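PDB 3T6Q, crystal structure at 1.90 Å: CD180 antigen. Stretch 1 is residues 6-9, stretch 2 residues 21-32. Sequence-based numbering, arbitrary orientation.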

ATOM      1  N   GLN A   6      31.530   3.077   5.435  1.00 70.00           N
ATOM      2  CA  GLN A   6      32.550   2.464   4.535  1.00 80.47           C
ATOM      3  C   GLN A   6      32.126   1.073   4.024  1.00 76.72           C
ATOM      4  O   GLN A   6      31.383   0.352   4.699  1.00 68.34           O
ATOM      5  N   LYS A   7      32.595   0.716   2.824  1.00 74.61           N
ATOM      6  CA  LYS A   7      33.431   1.625   2.028  1.00 61.49           C
ATOM      7  C   LYS A   7      32.707   2.158   0.787  1.00 52.16           C
ATOM      8  O   LYS A   7      32.494   1.427  -0.191  1.00 47.43           O
ATOM      9  N   CYS A   8      32.333   3.438   0.842  1.00 46.55           N
ATOM     10  CA  CYS A   8      31.658   4.119  -0.272  1.00 46.63           C
ATOM     11  C   CYS A   8      32.542   4.212  -1.508  1.00 44.29           C
ATOM     12  O   CYS A   8      33.739   4.434  -1.405  1.00 48.30           O
ATOM     13  N   ILE A   9      31.928   4.055  -2.670  1.00 41.32           N
ATOM     14  CA  ILE A   9      32.620   4.156  -3.935  1.00 42.56           C
ATOM     15  C   ILE A   9      32.701   5.623  -4.337  1.00 48.52           C
ATOM     16  O   ILE A   9      31.683   6.334  -4.432  1.00 34.92           O
ATOM     17  N   ASN A  21      23.795  -0.143  -0.448  1.00 32.09           N
ATOM     18  CA  ASN A  21      23.911  -1.524   0.058  1.00 35.26           C
ATOM     19  C   ASN A  21      24.965  -1.792   1.101  1.00 33.21           C
ATOM     20  O   ASN A  21      25.394  -2.934   1.238  1.00 37.02           O
ATOM     21  N   LEU A  22      25.396  -0.761   1.819  1.00 32.87           N
ATOM     22  CA  LEU A  22      26.444  -0.927   2.836  1.00 34.71           C
ATOM     23  C   LEU A  22      25.939  -1.095   4.273  1.00 35.72           C
ATOM     24  O   LEU A  22      26.736  -1.125   5.202  1.00 38.61           O
ATOM     25  N   GLY A  23      24.624  -1.214   4.453  1.00 35.73           N
ATOM     26  CA  GLY A  23      24.001  -1.338   5.796  1.00 31.18           C
ATOM     27  C   GLY A  23      24.222  -0.151   6.737  1.00 35.16           C
ATOM     28  O   GLY A  23      24.256  -0.340   7.947  1.00 37.66           O
ATOM     29  N   LEU A  24      24.328   1.072   6.209  1.00 28.31           N
ATOM     30  CA  LEU A  24      24.725   2.236   7.016  1.00 29.44           C
ATOM     31  C   LEU A  24      23.572   2.860   7.787  1.00 32.60           C
ATOM     32  O   LEU A  24      22.464   2.943   7.268  1.00 31.10           O
ATOM     33  N   ASN A  25      23.856   3.272   9.028  1.00 30.85           N
ATOM     34  CA  ASN A  25      22.903   3.898   9.948  1.00 30.40           C
ATOM     35  C   ASN A  25      23.123   5.392  10.077  1.00 29.37           C
ATOM     36  O   ASN A  25      22.361   6.072  10.749  1.00 29.28           O
ATOM     37  N   GLU A  26      24.120   5.915   9.379  1.00 28.64           N
ATOM     38  CA  GLU A  26      24.382   7.359   9.389  1.00 36.01           C
ATOM     39  C   GLU A  26      25.265   7.675   8.202  1.00 30.68           C
ATOM     40  O   GLU A  26      25.870   6.778   7.615  1.00 30.82           O
ATOM     41  N   ILE A  27      25.386   8.950   7.865  1.00 33.11           N
ATOM     42  CA  ILE A  27      26.289   9.335   6.783  1.00 35.94           C
ATOM     43  C   ILE A  27      27.737   9.149   7.236  1.00 35.64           C
ATOM     44  O   ILE A  27      28.096   9.622   8.301  1.00 38.38           O
ATOM     45  N   PRO A  28      28.565   8.446   6.445  1.00 38.48           N
ATOM     46  CA  PRO A  28      29.922   8.192   6.918  1.00 40.97           C
ATOM     47  C   PRO A  28      30.725   9.475   7.131  1.00 47.28           C
ATOM     48  O   PRO A  28      30.611  10.441   6.359  1.00 44.72           O
ATOM     49  N   GLY A  29      31.517   9.492   8.198  1.00 42.49           N
ATOM     50  CA  GLY A  29      32.309  10.669   8.526  1.00 41.53           C
ATOM     51  C   GLY A  29      33.352  10.953   7.464  1.00 42.17           C
ATOM     52  O   GLY A  29      33.774  12.084   7.310  1.00 43.78           O
ATOM     53  N   THR A  30      33.752   9.928   6.717  1.00 41.04           N
ATOM     54  CA  THR A  30      34.733  10.103   5.646  1.00 46.62           C
ATOM     55  C   THR A  30      34.220  10.773   4.359  1.00 46.05           C
ATOM     56  O   THR A  30      35.018  11.025   3.458  1.00 45.72           O
ATOM     57  N   LEU A  31      32.916  11.045   4.243  1.00 46.10           N
ATOM     58  CA  LEU A  31      32.396  11.719   3.020  1.00 42.87           C
ATOM     59  C   LEU A  31      32.654  13.197   3.123  1.00 36.95           C
ATOM     60  O   LEU A  31      32.264  13.811   4.125  1.00 40.89           O
ATOM     61  N   PRO A  32      33.277  13.785   2.087  1.00 38.74           N
ATOM     62  CA  PRO A  32      33.648  15.206   2.138  1.00 42.41           C
ATOM     63  C   PRO A  32      32.449  16.147   2.190  1.00 43.81           C
ATOM     64  O   PRO A  32      31.364  15.823   1.689  1.00 45.08           O
TER

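Two segments without a single hydrogen bond between them can still pack through apolar contacts, and this corner of CD180 antigen has a small sulfur-centred cluster that does so. Gln 6 points its CA-to-CB bond away from stretch 2, yet chi1 is m, chi2 lies between wells, and the end of the side chain comes nearer, with NE2 3.7 Å from CG2 of Thr 30, whose own chi1 is p. This is contact between an amide and a methyl group, not a polar pairing. The backbone of Gln 6 also meets hydrocarbon, its N lying 3.8 Å from CD2 of Leu 24. A cis peptide bond leads into Lys 7, whose CA-to-CB bond points away, with chi1 t; its O sits 3.7 Å from CD1 of Leu 22. Cys 8 then turns inward. With chi1 in the m well, its SG lies 3.9 Å from CG of Pro 28, 4.0 Å from CD2 of Leu 31 and 4.3 Å from CD1 of Leu 22; both leucines are m,t. Cys 8 is also covalently bonded elsewhere in the structure. A type I turn, closed by Leu 31 N to Pro 28 O at 3.2 Å, links two of these neighbours. The CA-to-CB bond of Ile 9 points away; its end comes nearer but does not touch stretch 2.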

ATOM      1  CB  GLN A   6      33.923   2.381   5.230  1.00 74.36           C
ATOM      2  CG  GLN A   6      34.566   3.728   5.568  1.00 67.75           C
ATOM      3  CD  GLN A   6      35.379   3.673   6.869  1.00 61.25           C
ATOM      4  OE1 GLN A   6      35.095   2.863   7.772  1.00 64.39           O
ATOM      5  NE2 GLN A   6      36.389   4.542   6.979  1.00 50.56           N
ATOM      6  CB  LYS A   7      34.786   0.979   1.697  1.00 66.53           C
ATOM      7  CG  LYS A   7      35.917   1.961   1.411  1.00 65.68           C
ATOM      8  CD  LYS A   7      35.997   2.307  -0.075  1.00 74.10           C
ATOM      9  CE  LYS A   7      36.307   1.083  -0.929  1.00 80.05           C
ATOM     10  NZ  LYS A   7      35.598   1.113  -2.240  1.00 75.04           N
ATOM     11  CB  CYS A   8      31.220   5.531   0.123  1.00 44.33           C
ATOM     12  SG  CYS A   8      30.171   5.589   1.591  1.00 61.01           S
ATOM     13  CB  ILE A   9      31.936   3.287  -5.010  1.00 44.40           C
ATOM     14  CG1 ILE A   9      32.071   1.808  -4.634  1.00 42.19           C
ATOM     15  CG2 ILE A   9      32.541   3.517  -6.390  1.00 39.37           C
ATOM     16  CD1 ILE A   9      30.904   0.962  -5.101  1.00 48.70           C
ATOM     17  CB  ASN A  21      24.200  -2.500  -1.085  1.00 44.79           C
ATOM     18  CG  ASN A  21      23.007  -2.759  -1.925  1.00 46.65           C
ATOM     19  OD1 ASN A  21      21.933  -3.034  -1.398  1.00 49.14           O
ATOM     20  ND2 ASN A  21      23.174  -2.673  -3.248  1.00 45.16           N
ATOM     21  CB  LEU A  22      27.450   0.218   2.734  1.00 32.06           C
ATOM     22  CG  LEU A  22      28.286   0.161   1.438  1.00 32.88           C
ATOM     23  CD1 LEU A  22      29.082   1.445   1.233  1.00 35.97           C
ATOM     24  CD2 LEU A  22      29.209  -1.064   1.506  1.00 32.27           C
ATOM     25  CB  LEU A  24      25.407   3.305   6.158  1.00 27.97           C
ATOM     26  CG  LEU A  24      26.610   2.918   5.282  1.00 29.47           C
ATOM     27  CD1 LEU A  24      26.939   4.060   4.335  1.00 31.89           C
ATOM     28  CD2 LEU A  24      27.813   2.572   6.142  1.00 34.80           C
ATOM     29  CB  ASN A  25      22.993   3.281  11.344  1.00 39.18           C
ATOM     30  CG  ASN A  25      22.718   1.792  11.346  1.00 49.20           C
ATOM     31  OD1 ASN A  25      21.730   1.333  10.787  1.00 45.04           O
ATOM     32  ND2 ASN A  25      23.584   1.031  12.004  1.00 51.48           N
ATOM     33  CB  GLU A  26      25.100   7.767  10.687  1.00 35.15           C
ATOM     34  CG  GLU A  26      26.441   7.074  10.873  1.00 46.19           C
ATOM     35  CD  GLU A  26      27.118   7.411  12.202  1.00 59.77           C
ATOM     36  OE1 GLU A  26      28.368   7.459  12.232  1.00 59.41           O
ATOM     37  OE2 GLU A  26      26.412   7.632  13.217  1.00 57.38           O
ATOM     38  CB  ILE A  27      26.031  10.794   6.373  1.00 40.12           C
ATOM     39  CG1 ILE A  27      24.712  10.866   5.637  1.00 43.39           C
ATOM     40  CG2 ILE A  27      27.152  11.333   5.487  1.00 37.79           C
ATOM     41  CD1 ILE A  27      24.156  12.257   5.618  1.00 56.77           C
ATOM     42  CB  PRO A  28      30.525   7.357   5.798  1.00 40.46           C
ATOM     43  CG  PRO A  28      29.348   6.620   5.241  1.00 41.75           C
ATOM     44  CD  PRO A  28      28.253   7.639   5.253  1.00 42.14           C
ATOM     45  CB  THR A  30      35.397   8.764   5.252  1.00 50.48           C
ATOM     46  OG1 THR A  30      34.393   7.822   4.862  1.00 58.08           O
ATOM     47  CG2 THR A  30      36.210   8.189   6.412  1.00 59.30           C
ATOM     48  CB  LEU A  31      30.882  11.508   2.802  1.00 37.20           C
ATOM     49  CG  LEU A  31      30.285  10.118   2.542  1.00 48.54           C
ATOM     50  CD1 LEU A  31      28.760  10.243   2.481  1.00 39.15           C
ATOM     51  CD2 LEU A  31      30.827   9.474   1.272  1.00 44.56           C
ATOM     52  CB  PRO A  32      34.444  15.407   0.835  1.00 41.77           C
ATOM     53  CG  PRO A  32      33.932  14.339  -0.080  1.00 42.12           C
ATOM     54  CD  PRO A  32      33.713  13.159   0.824  1.00 40.23           C
TER